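Local coordinates for uncharacterized protein (Thermomonospora curvata, PDB 4MVE), which is of unknown function but carries GXWXG and DUF4334 family regions, folded together into one curled antiparallel beta-sheet flanked by short N-terminal helices, at residues Glu7-Lys12 / Glu26-Arg31; Lys12-Gly17 / Asp127-Gly132; Ala33-Asp38 / Thr106-Met111; Asp73-Leu78 / Ala96-Val101. All coordinates share one frame; numbering follows the deposited sequence.

Contact 1: residues Glu7-Lys12 / Glu26-Arg31; sequences EQRLAK and EELYDR
Leu10 and Leu28 join the two N-terminal helices, 5-16 and 22-29, in a helix-helix contact packed against strand 129-136. The apolar part is a leucine pair whose side chains slide past each other in opposite directions. Leu10 CD1 lies 3.8 Å from Leu28 CB, while Leu10 CD2 comes 3.9 Å from Leu28 CD1, so both branches of Leu10 are used. On the sheet side, Leu10 and Tyr29 also reach Val131 of that strand, and the Tyr29 hydroxyl bonds to the backbone oxygen of His121. The polar part lies on the outer side. The Arg9 chain, bent at chi2 and chi3 (-144° and -102°), crosses Leu28 at about a right angle. Two like charges then come close, Arg9 NH2 standing 3.8 Å from Arg31 NH2 at the edge of the Arg31 group, with the planes 54° apart. Asp5 probably eases this repulsion, since its OD2 forms a salt bridge with Arg31 NH1 and a long, weak ion pair with Arg9 NE. No hydrogen bond links the two segments. Over one face of the Arg9 guanidinium, Leu28 CD2 sits above the centre, 3.6 Å from Arg9 CZ.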
loop_
_atom_site.group_PDB
_atom_site.type_symbol
_atom_site.label_atom_id
_atom_site.label_comp_id
_atom_site.label_asym_id
_atom_site.label_seq_id
_atom_site.Cartn_x
_atom_site.Cartn_y
_atom_site.Cartn_z
ATOM N N GLU A 7 8.276 13.973 1.720
ATOM C CA GLU A 7 8.795 12.757 2.347
ATOM C C GLU A 7 8.788 12.887 3.877
ATOM O O GLU A 7 8.325 11.980 4.555
ATOM C CB GLU A 7 10.234 12.471 1.854
ATOM C CG GLU A 7 10.304 12.085 0.379
ATOM C CD GLU A 7 10.398 13.233 -0.614
ATOM O OE1 GLU A 7 10.298 14.411 -0.197
ATOM O OE2 GLU A 7 10.554 12.944 -1.822
ATOM N N GLN A 8 9.255 14.022 4.399
ATOM C CA GLN A 8 9.351 14.274 5.830
ATOM C C GLN A 8 7.982 14.405 6.459
ATOM O O GLN A 8 7.755 13.805 7.510
ATOM C CB GLN A 8 10.214 15.503 6.127
ATOM C CG GLN A 8 11.712 15.185 5.999
ATOM C CD GLN A 8 12.663 16.355 6.193
ATOM O OE1 GLN A 8 13.892 16.186 6.165
ATOM N NE2 GLN A 8 12.141 17.567 6.382
ATOM N N ARG A 9 7.056 15.141 5.798
ATOM C CA ARG A 9 5.679 15.279 6.263
ATOM C C ARG A 9 4.965 13.918 6.270
ATOM O O ARG A 9 4.239 13.612 7.219
ATOM C CB ARG A 9 4.907 16.252 5.376
ATOM C CG ARG A 9 5.086 17.699 5.740
ATOM C CD ARG A 9 3.773 18.416 5.501
ATOM N NE ARG A 9 3.780 19.187 4.255
ATOM C CZ ARG A 9 2.692 19.632 3.628
ATOM N NH1 ARG A 9 1.479 19.353 4.103
ATOM N NH2 ARG A 9 2.805 20.347 2.514
ATOM N N LEU A 10 5.167 13.101 5.221
ATOM C CA LEU A 10 4.475 11.813 5.157
ATOM C C LEU A 10 5.063 10.806 6.133
ATOM O O LEU A 10 4.311 10.055 6.730
ATOM C CB LEU A 10 4.454 11.229 3.743
ATOM C CG LEU A 10 3.447 11.864 2.759
ATOM C CD1 LEU A 10 3.723 11.377 1.350
ATOM C CD2 LEU A 10 1.975 11.516 3.121
ATOM N N ALA A 11 6.383 10.824 6.344
ATOM C CA ALA A 11 7.046 9.898 7.259
ATOM C C ALA A 11 6.493 10.068 8.688
ATOM O O ALA A 11 6.244 9.070 9.371
ATOM C CB ALA A 11 8.564 10.115 7.220
ATOM N N LYS A 12 6.265 11.314 9.113
ATOM C CA LYS A 12 5.752 11.641 10.454
ATOM C C LYS A 12 4.335 11.091 10.653
ATOM O O LYS A 12 4.038 10.537 11.717
ATOM C CB LYS A 12 5.780 13.166 10.704
ATOM C CG LYS A 12 7.156 13.672 11.132
ATOM C CD LYS A 12 7.288 15.194 11.103
ATOM C CE LYS A 12 6.950 15.863 12.410
ATOM N NZ LYS A 12 7.480 17.258 12.468
ATOM N N GLU A 26 -2.798 13.044 -1.385
ATOM C CA GLU A 26 -2.636 13.111 -2.823
ATOM C C GLU A 26 -1.657 14.215 -3.201
ATOM O O GLU A 26 -0.803 13.974 -4.056
ATOM C CB GLU A 26 -3.989 13.331 -3.493
ATOM C CG GLU A 26 -3.908 13.546 -4.991
ATOM C CD GLU A 26 -5.162 13.083 -5.694
ATOM O OE1 GLU A 26 -5.363 11.850 -5.791
ATOM O OE2 GLU A 26 -5.994 13.952 -6.040
ATOM N N GLU A 27 -1.772 15.414 -2.573
ATOM C CA GLU A 27 -0.851 16.535 -2.847
ATOM C C GLU A 27 0.581 16.111 -2.519
ATOM O O GLU A 27 1.503 16.357 -3.293
ATOM C CB GLU A 27 -1.212 17.808 -2.038
ATOM C CG GLU A 27 -2.469 18.536 -2.478
ATOM C CD GLU A 27 -3.187 19.353 -1.411
ATOM O OE1 GLU A 27 -2.632 19.533 -0.300
ATOM O OE2 GLU A 27 -4.321 19.809 -1.690
ATOM N N LEU A 28 0.746 15.427 -1.400
ATOM C CA LEU A 28 2.065 14.992 -0.972
ATOM C C LEU A 28 2.582 13.817 -1.837
ATOM O O LEU A 28 3.746 13.827 -2.248
ATOM C CB LEU A 28 2.052 14.646 0.530
ATOM C CG LEU A 28 1.867 15.872 1.486
ATOM C CD1 LEU A 28 1.483 15.426 2.904
ATOM C CD2 LEU A 28 3.134 16.719 1.567
ATOM N N TYR A 29 1.700 12.867 -2.181
ATOM C CA TYR A 29 2.028 11.730 -3.022
ATOM C C TYR A 29 2.556 12.154 -4.398
ATOM O O TYR A 29 3.565 11.603 -4.860
ATOM C CB TYR A 29 0.786 10.858 -3.171
ATOM C CG TYR A 29 0.973 9.610 -4.013
ATOM C CD1 TYR A 29 0.688 9.616 -5.373
ATOM C CD2 TYR A 29 1.334 8.398 -3.426
ATOM C CE1 TYR A 29 0.824 8.458 -6.147
ATOM C CE2 TYR A 29 1.412 7.225 -4.175
ATOM C CZ TYR A 29 1.192 7.271 -5.541
ATOM O OH TYR A 29 1.285 6.122 -6.277
ATOM N N ASP A 30 1.888 13.120 -5.049
ATOM C CA ASP A 30 2.261 13.596 -6.389
ATOM C C ASP A 30 3.688 14.184 -6.450
ATOM O O ASP A 30 4.234 14.290 -7.533
ATOM C CB ASP A 30 1.244 14.617 -6.914
ATOM C CG ASP A 30 -0.116 14.012 -7.271
ATOM O OD1 ASP A 30 -0.200 12.761 -7.420
ATOM O OD2 ASP A 30 -1.084 14.786 -7.434
ATOM N N ARG A 31 4.298 14.501 -5.297
ATOM C CA ARG A 31 5.647 15.062 -5.210
ATOM C C ARG A 31 6.681 13.959 -4.906
ATOM O O ARG A 31 7.882 14.232 -4.870
ATOM C CB ARG A 31 5.678 16.172 -4.141
ATOM C CG ARG A 31 5.092 17.481 -4.668
ATOM C CD ARG A 31 4.452 18.361 -3.614
ATOM N NE ARG A 31 5.416 18.831 -2.624
ATOM C CZ ARG A 31 5.085 19.263 -1.413
ATOM N NH1 ARG A 31 6.027 19.650 -0.562
ATOM N NH2 ARG A 31 3.810 19.303 -1.039
#

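Contact 2: residues Lys12-Gly17 / Asp127-Gly132; sequences KIIASG and DDMVVG
Met129, present as selenomethionine, opens strand 129-136 and meets Ile14 and Ala15 near the C-terminal end of helix 5-16. Its chain is extended beyond CG (chi2 179°, chi3 177°) and slides past Ile14 in the opposite direction. The selenium rests 3.9 Å from Ile14 CG2, and the terminal CE reaches further along the helix, 4.1 Å from Ala15 CB. Val130 points its side chain the other way, onto Phe39 and Leu147, and offers this helix little more than its backbone oxygen, 4.3 Å from Ile14 CD1. Val131 meets the helix again through CG2, 4.0 Å from Ile14 CD1, the two side chains crossing at a slant, so the two ends of the branched Ile14 side chain are divided between Met129 and Val131. The side chains that meet are all apolar, and no hydrogen bond crosses the contact. Just beyond Ala15 the helix stops in a Schellman motif at Gly17, whose phi is positive. Helix 5-16 thus lies across the strand, their local axes 10.0 Å apart and at 95°, with Ile14 also touching His146 and Thr148 of the adjacent strand 143-149 and Val125 of the loop before the strand.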
loop_
_atom_site.group_PDB
_atom_site.type_symbol
_atom_site.label_atom_id
_atom_site.label_comp_id
_atom_site.label_asym_id
_atom_site.label_seq_id
_atom_site.Cartn_x
_atom_site.Cartn_y
_atom_site.Cartn_z
ATOM N N LYS A 12 6.265 11.314 9.113
ATOM C CA LYS A 12 5.752 11.641 10.454
ATOM C C LYS A 12 4.335 11.091 10.653
ATOM O O LYS A 12 4.038 10.537 11.717
ATOM C CB LYS A 12 5.780 13.166 10.704
ATOM C CG LYS A 12 7.156 13.672 11.132
ATOM C CD LYS A 12 7.288 15.194 11.103
ATOM C CE LYS A 12 6.950 15.863 12.410
ATOM N NZ LYS A 12 7.480 17.258 12.468
ATOM N N ILE A 13 3.468 11.244 9.625
ATOM C CA ILE A 13 2.085 10.738 9.652
ATOM C C ILE A 13 2.104 9.188 9.695
ATOM O O ILE A 13 1.453 8.592 10.549
ATOM C CB ILE A 13 1.289 11.283 8.441
ATOM C CG1 ILE A 13 1.111 12.840 8.536
ATOM C CG2 ILE A 13 -0.076 10.557 8.304
ATOM C CD1 ILE A 13 0.858 13.578 7.064
ATOM N N ILE A 14 2.867 8.559 8.803
ATOM C CA ILE A 14 2.998 7.094 8.722
ATOM C C ILE A 14 3.540 6.516 10.047
ATOM O O ILE A 14 3.012 5.516 10.501
ATOM C CB ILE A 14 3.922 6.687 7.514
ATOM C CG1 ILE A 14 3.305 7.099 6.157
ATOM C CG2 ILE A 14 4.335 5.172 7.546
ATOM C CD1 ILE A 14 4.301 6.886 4.942
ATOM N N ALA A 15 4.595 7.128 10.650
ATOM C CA ALA A 15 5.180 6.605 11.888
ATOM C C ALA A 15 4.224 6.741 13.081
ATOM O O ALA A 15 4.275 5.905 13.979
ATOM C CB ALA A 15 6.521 7.274 12.201
ATOM N N SER A 16 3.361 7.753 13.088
ATOM C CA SER A 16 2.438 7.929 14.205
ATOM C C SER A 16 1.055 7.202 13.977
ATOM O O SER A 16 0.247 7.167 14.886
ATOM C CB SER A 16 2.217 9.414 14.472
ATOM O OG SER A 16 1.429 9.971 13.431
ATOM N N GLY A 17 0.804 6.680 12.771
ATOM C CA GLY A 17 -0.446 6.012 12.413
ATOM C C GLY A 17 -1.617 6.974 12.383
ATOM O O GLY A 17 -2.779 6.567 12.474
ATOM N N ASP A 127 13.772 4.685 2.373
ATOM C CA ASP A 127 14.104 3.277 2.076
ATOM C C ASP A 127 13.157 2.241 2.725
ATOM O O ASP A 127 13.034 1.124 2.212
ATOM C CB ASP A 127 15.542 2.981 2.523
ATOM C CG ASP A 127 16.581 3.704 1.686
ATOM O OD1 ASP A 127 16.251 4.111 0.545
ATOM O OD2 ASP A 127 17.716 3.877 2.173
ATOM N N ASP A 128 12.506 2.614 3.851
ATOM C CA ASP A 128 11.657 1.692 4.590
ATOM C C ASP A 128 10.187 2.092 4.635
ATOM O O ASP A 128 9.432 1.489 5.401
ATOM C CB ASP A 128 12.200 1.576 6.019
ATOM C CG ASP A 128 13.601 1.018 6.070
ATOM O OD1 ASP A 128 13.963 0.225 5.160
ATOM O OD2 ASP A 128 14.353 1.398 6.996
HETATM N N MSE A 129 9.775 3.093 3.826
HETATM C CA MSE A 129 8.390 3.582 3.776
HETATM C C MSE A 129 7.995 3.965 2.371
HETATM O O MSE A 129 8.765 4.618 1.671
HETATM C CB MSE A 129 8.165 4.799 4.689
HETATM C CG MSE A 129 8.319 4.517 6.155
HETATM SE SE MSE A 129 8.031 6.171 7.130
HETATM C CE MSE A 129 8.196 5.446 8.896
ATOM N N VAL A 130 6.814 3.540 1.968
ATOM C CA VAL A 130 6.174 3.869 0.677
ATOM C C VAL A 130 4.743 4.264 0.937
ATOM O O VAL A 130 4.162 3.799 1.912
ATOM C CB VAL A 130 6.206 2.729 -0.392
ATOM C CG1 VAL A 130 7.623 2.274 -0.723
ATOM C CG2 VAL A 130 5.298 1.553 -0.016
ATOM N N VAL A 131 4.147 5.080 0.040
ATOM C CA VAL A 131 2.720 5.372 0.102
ATOM C C VAL A 131 2.139 4.543 -1.042
ATOM O O VAL A 131 2.746 4.506 -2.098
ATOM C CB VAL A 131 2.373 6.892 0.013
ATOM C CG1 VAL A 131 0.889 7.106 -0.291
ATOM C CG2 VAL A 131 2.726 7.612 1.318
ATOM N N GLY A 132 1.007 3.879 -0.834
ATOM C CA GLY A 132 0.383 3.106 -1.904
ATOM C C GLY A 132 -0.867 3.833 -2.325
ATOM O O GLY A 132 -1.625 4.281 -1.461
#

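Contact 3: residues Ala33-Asp38 / Thr106-Met111; sequences APVPVD and TVSAAM
Ser108 reaches across to Pro34 and Val35 from strand 106-113. Its CB starts 3.5 Å from Pro34 CB. The torsion then sets OG anti to the backbone N (chi1 -168°), where it accepts the Val35 N-H in a nearly straight bond of 2.8 Å and 169°. The same OG is hydrogen-bonded to the backbone oxygen of Phe122 on strand 118-124, so one buried hydroxyl joins the 33-38 chain to two strands. An alanine here would probably leave the Val35 N-H and the Phe122 oxygen without this shared partner, with residues 34-35 held here mainly by the Ala109 bond. That bond runs from the Ala109 N-H to Val35 O over 3.0 Å, nearly along the C=O axis. Pro34 packs beside the serine: its CB is 3.2 Å from Val107 O, and its CG 3.9 Å from Thr106 CG2, the ring and the threonine crossing at about a right angle. At the other end Ala109 CB lies between Val35 and Val37, 4.1 Å from CG2 of each. In the antiparallel sheet, the short, weakly bonded strand 33-34 pairs with 118-124, and the irregular chain after it lies along strand 106-113.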
loop_
_atom_site.group_PDB
_atom_site.type_symbol
_atom_site.label_atom_id
_atom_site.label_comp_id
_atom_site.label_asym_id
_atom_site.label_seq_id
_atom_site.Cartn_x
_atom_site.Cartn_y
_atom_site.Cartn_z
ATOM N N ALA A 33 8.874 10.350 -5.427
ATOM C CA ALA A 33 9.657 9.664 -6.435
ATOM C C ALA A 33 9.128 8.243 -6.686
ATOM O O ALA A 33 8.734 7.559 -5.742
ATOM C CB ALA A 33 11.123 9.610 -6.002
ATOM N N PRO A 34 9.175 7.759 -7.954
ATOM C CA PRO A 34 8.814 6.351 -8.212
ATOM C C PRO A 34 9.868 5.386 -7.640
ATOM O O PRO A 34 10.993 5.803 -7.329
ATOM C CB PRO A 34 8.763 6.256 -9.739
ATOM C CG PRO A 34 9.561 7.393 -10.247
ATOM C CD PRO A 34 9.664 8.440 -9.175
ATOM N N VAL A 35 9.505 4.100 -7.502
ATOM C CA VAL A 35 10.400 3.065 -6.980
ATOM C C VAL A 35 10.494 1.931 -7.987
ATOM O O VAL A 35 9.476 1.618 -8.612
ATOM C CB VAL A 35 10.009 2.520 -5.564
ATOM C CG1 VAL A 35 10.151 3.590 -4.499
ATOM C CG2 VAL A 35 8.618 1.891 -5.516
ATOM N N PRO A 36 11.665 1.261 -8.131
ATOM C CA PRO A 36 11.713 0.085 -9.014
ATOM C C PRO A 36 11.027 -1.114 -8.333
ATOM O O PRO A 36 10.831 -1.095 -7.109
ATOM C CB PRO A 36 13.217 -0.144 -9.213
ATOM C CG PRO A 36 13.861 0.414 -8.025
ATOM C CD PRO A 36 12.972 1.495 -7.472
ATOM N N VAL A 37 10.665 -2.151 -9.129
ATOM C CA VAL A 37 9.977 -3.367 -8.684
ATOM C C VAL A 37 10.746 -4.096 -7.539
ATOM O O VAL A 37 10.108 -4.433 -6.530
ATOM C CB VAL A 37 9.694 -4.302 -9.900
ATOM C CG1 VAL A 37 9.393 -5.744 -9.487
ATOM C CG2 VAL A 37 8.556 -3.740 -10.753
ATOM N N ASP A 38 12.096 -4.297 -7.666
ATOM C CA ASP A 38 12.860 -5.054 -6.648
ATOM C C ASP A 38 12.945 -4.332 -5.276
ATOM O O ASP A 38 13.058 -5.001 -4.246
ATOM C CB ASP A 38 14.238 -5.483 -7.169
ATOM C CG ASP A 38 14.183 -6.659 -8.165
ATOM O OD1 ASP A 38 13.045 -7.062 -8.579
ATOM O OD2 ASP A 38 15.263 -7.150 -8.562
ATOM N N THR A 106 3.372 9.241 -14.027
ATOM C CA THR A 106 4.560 8.704 -13.373
ATOM C C THR A 106 4.447 7.209 -13.334
ATOM O O THR A 106 3.460 6.676 -12.838
ATOM C CB THR A 106 4.783 9.302 -11.986
ATOM O OG1 THR A 106 4.959 10.712 -12.109
ATOM C CG2 THR A 106 5.986 8.678 -11.257
ATOM N N VAL A 107 5.469 6.553 -13.875
ATOM C CA VAL A 107 5.635 5.109 -13.930
ATOM C C VAL A 107 6.411 4.678 -12.680
ATOM O O VAL A 107 7.470 5.189 -12.425
ATOM C CB VAL A 107 6.366 4.701 -15.250
ATOM C CG1 VAL A 107 6.799 3.233 -15.216
ATOM C CG2 VAL A 107 5.497 4.990 -16.487
ATOM N N SER A 108 5.870 3.749 -11.912
ATOM C CA SER A 108 6.486 3.203 -10.711
ATOM C C SER A 108 6.043 1.770 -10.517
ATOM O O SER A 108 5.137 1.298 -11.219
ATOM C CB SER A 108 6.082 4.027 -9.490
ATOM O OG SER A 108 6.889 3.673 -8.372
ATOM N N ALA A 109 6.671 1.072 -9.570
ATOM C CA ALA A 109 6.236 -0.262 -9.194
ATOM C C ALA A 109 4.798 -0.188 -8.673
ATOM O O ALA A 109 4.411 0.733 -7.936
ATOM C CB ALA A 109 7.152 -0.851 -8.131
ATOM N N ALA A 110 4.004 -1.141 -9.108
ATOM C CA ALA A 110 2.616 -1.231 -8.721
ATOM C C ALA A 110 2.250 -2.665 -8.415
ATOM O O ALA A 110 2.708 -3.547 -9.120
ATOM C CB ALA A 110 1.736 -0.689 -9.847
HETATM N N MSE A 111 1.454 -2.918 -7.351
HETATM C CA MSE A 111 0.973 -4.285 -7.133
HETATM C C MSE A 111 -0.340 -4.483 -7.879
HETATM O O MSE A 111 -1.232 -3.664 -7.764
HETATM C CB MSE A 111 0.795 -4.576 -5.651
HETATM C CG MSE A 111 0.731 -6.050 -5.339
HETATM SE SE MSE A 111 -0.073 -6.273 -3.564
HETATM C CE MSE A 111 -1.870 -5.712 -3.958
#

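Contact 4: residues Asp73-Leu78 / Ala96-Val101; sequences DHVEPL and ARLREV
Val75 and Ala96 form the close-packed end of this contact. Val75 N gives a hydrogen bond to Ala96 O (3.1 Å), and Ala96 N returns a weak one to Val75 O. On the buried side Val75 CB lies 4.0 Å from Ala96 CB. Its CG2, anti to the carbonyl carbon, passes 3.7 Å from Arg97 CA and reaches Leu98 CG, while Pro77 CG closes on Ala96 CB from further along the strand. The pair is a single antiparallel bridge of the hydrogen-bonded kind: the segments 74-78 and 96-101 run at 118° and part at once, with Met111 of strand 106-113 packing on Val75 and Pro77. The more exposed side is polar and touches at fewer points. There Arg99 grips Asp73 OD1 end-on with both NH1 and NH2, each at 3.0 Å, in a salt bridge whose oxygen lies near the guanidinium plane although carboxylate and guanidinium are turned 72° apart. Arg99 NH1 also bonds to Leu98 O at 167°, which helps to fix the rotation of the group. A leucine in its place would probably leave the Asp73 carboxylate without its charged mate in this contact. Arg97 directs its own guanidinium elsewhere, to Asp114.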
loop_
_atom_site.group_PDB
_atom_site.type_symbol
_atom_site.label_atom_id
_atom_site.label_comp_id
_atom_site.label_asym_id
_atom_site.label_seq_id
_atom_site.Cartn_x
_atom_site.Cartn_y
_atom_site.Cartn_z
ATOM N N ASP A 73 6.455 -11.864 -9.532
ATOM C CA ASP A 73 5.289 -12.616 -9.931
ATOM C C ASP A 73 4.526 -13.190 -8.775
ATOM O O ASP A 73 3.428 -13.710 -8.991
ATOM C CB ASP A 73 5.705 -13.727 -10.882
ATOM C CG ASP A 73 6.019 -13.208 -12.278
ATOM O OD1 ASP A 73 5.207 -12.393 -12.816
ATOM O OD2 ASP A 73 7.054 -13.627 -12.845
ATOM N N HIS A 74 5.067 -13.109 -7.555
ATOM C CA HIS A 74 4.399 -13.730 -6.409
ATOM C C HIS A 74 4.381 -12.811 -5.189
ATOM O O HIS A 74 5.382 -12.651 -4.496
ATOM C CB HIS A 74 5.064 -15.081 -6.088
ATOM C CG HIS A 74 5.034 -16.059 -7.232
ATOM N ND1 HIS A 74 6.175 -16.334 -7.984
ATOM C CD2 HIS A 74 4.012 -16.808 -7.710
ATOM C CE1 HIS A 74 5.818 -17.261 -8.856
ATOM N NE2 HIS A 74 4.524 -17.563 -8.746
ATOM N N VAL A 75 3.208 -12.215 -4.934
ATOM C CA VAL A 75 2.925 -11.288 -3.843
ATOM C C VAL A 75 1.739 -11.785 -2.993
ATOM O O VAL A 75 0.696 -12.163 -3.541
ATOM C CB VAL A 75 2.613 -9.878 -4.434
ATOM C CG1 VAL A 75 2.302 -8.850 -3.339
ATOM C CG2 VAL A 75 3.767 -9.377 -5.314
ATOM N N GLU A 76 1.866 -11.698 -1.669
ATOM C CA GLU A 76 0.757 -11.969 -0.757
ATOM C C GLU A 76 0.189 -10.606 -0.388
ATOM O O GLU A 76 0.832 -9.859 0.339
ATOM C CB GLU A 76 1.178 -12.814 0.458
ATOM C CG GLU A 76 1.798 -14.150 0.039
ATOM C CD GLU A 76 2.535 -14.876 1.148
ATOM O OE1 GLU A 76 3.040 -14.191 2.066
ATOM O OE2 GLU A 76 2.648 -16.121 1.083
ATOM N N PRO A 77 -0.967 -10.203 -0.964
ATOM C CA PRO A 77 -1.463 -8.841 -0.708
ATOM C C PRO A 77 -2.126 -8.622 0.642
ATOM O O PRO A 77 -2.225 -7.471 1.087
ATOM C CB PRO A 77 -2.479 -8.620 -1.832
ATOM C CG PRO A 77 -2.963 -9.987 -2.182
ATOM C CD PRO A 77 -1.837 -10.947 -1.905
ATOM N N LEU A 78 -2.627 -9.685 1.272
ATOM C CA LEU A 78 -3.403 -9.530 2.514
ATOM C C LEU A 78 -2.947 -10.397 3.640
ATOM O O LEU A 78 -3.627 -11.363 4.005
ATOM C CB LEU A 78 -4.900 -9.802 2.251
ATOM C CG LEU A 78 -5.550 -8.931 1.159
ATOM C CD1 LEU A 78 -6.874 -9.517 0.751
ATOM C CD2 LEU A 78 -5.750 -7.476 1.662
ATOM N N ALA A 96 -1.257 -11.851 -5.994
ATOM C CA ALA A 96 -0.924 -10.655 -6.735
ATOM C C ALA A 96 0.488 -10.737 -7.318
ATOM O O ALA A 96 1.174 -11.746 -7.170
ATOM C CB ALA A 96 -1.061 -9.432 -5.831
ATOM N N ARG A 97 0.873 -9.705 -8.057
ATOM C CA ARG A 97 2.180 -9.611 -8.686
ATOM C C ARG A 97 2.547 -8.137 -8.875
ATOM O O ARG A 97 1.716 -7.246 -8.632
ATOM C CB ARG A 97 2.231 -10.414 -10.002
ATOM C CG ARG A 97 1.361 -9.865 -11.092
ATOM C CD ARG A 97 0.820 -10.950 -12.036
ATOM N NE ARG A 97 -0.078 -10.318 -13.012
ATOM C CZ ARG A 97 -1.267 -9.779 -12.726
ATOM N NH1 ARG A 97 -1.756 -9.836 -11.485
ATOM N NH2 ARG A 97 -1.988 -9.205 -13.679
ATOM N N LEU A 98 3.802 -7.888 -9.228
ATOM C CA LEU A 98 4.321 -6.531 -9.415
ATOM C C LEU A 98 4.657 -6.252 -10.856
ATOM O O LEU A 98 5.250 -7.099 -11.543
ATOM C CB LEU A 98 5.595 -6.325 -8.593
ATOM C CG LEU A 98 5.445 -6.242 -7.055
ATOM C CD1 LEU A 98 6.781 -6.532 -6.378
ATOM C CD2 LEU A 98 4.940 -4.863 -6.621
ATOM N N ARG A 99 4.273 -5.063 -11.311
ATOM C CA ARG A 99 4.593 -4.566 -12.662
ATOM C C ARG A 99 4.889 -3.072 -12.566
ATOM O O ARG A 99 4.613 -2.459 -11.515
ATOM C CB ARG A 99 3.437 -4.819 -13.642
ATOM C CG ARG A 99 3.077 -6.306 -13.888
ATOM C CD ARG A 99 4.251 -7.027 -14.583
ATOM N NE ARG A 99 3.925 -8.374 -15.039
ATOM C CZ ARG A 99 4.129 -9.491 -14.341
ATOM N NH1 ARG A 99 4.563 -9.430 -13.088
ATOM N NH2 ARG A 99 3.845 -10.670 -14.871
ATOM N N GLU A 100 5.464 -2.488 -13.622
ATOM C CA GLU A 100 5.670 -1.041 -13.667
ATOM C C GLU A 100 4.483 -0.465 -14.408
ATOM O O GLU A 100 4.246 -0.857 -15.547
ATOM C CB GLU A 100 6.991 -0.671 -14.340
ATOM C CG GLU A 100 8.205 -1.075 -13.518
ATOM C CD GLU A 100 9.498 -0.736 -14.227
ATOM O OE1 GLU A 100 9.857 -1.460 -15.185
ATOM O OE2 GLU A 100 10.139 0.270 -13.841
ATOM N N VAL A 101 3.691 0.384 -13.727
ATOM C CA VAL A 101 2.442 0.974 -14.234
ATOM C C VAL A 101 2.465 2.499 -14.038
ATOM O O VAL A 101 3.023 2.948 -13.051
ATOM C CB VAL A 101 1.206 0.350 -13.513
ATOM C CG1 VAL A 101 -0.117 0.767 -14.191
ATOM C CG2 VAL A 101 1.300 -1.193 -13.428
#

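From the N terminus, helix 5-16 enters contact 1 and then contact 2, which share Lys12. Contact 1 closes a short loop when helix 22-29 folds back. Contact 2 waits for strand 129-136, so the two cross along the chain, and they touch in space through Leu10, Ala11 and Tyr29 against that strand. Straight after contact 1, residues 33-38 open contact 3, closed by strand 106-113 and nested within the long loop of contact 2. Contact 4 is nested in turn inside contact 3, its strand 96-103 pairing with 106-113. Contact 1 ties the two helices together and contact 2 lays the first on the sheet, while contacts 3 and 4 join the GXWXG and DUF4334 family regions.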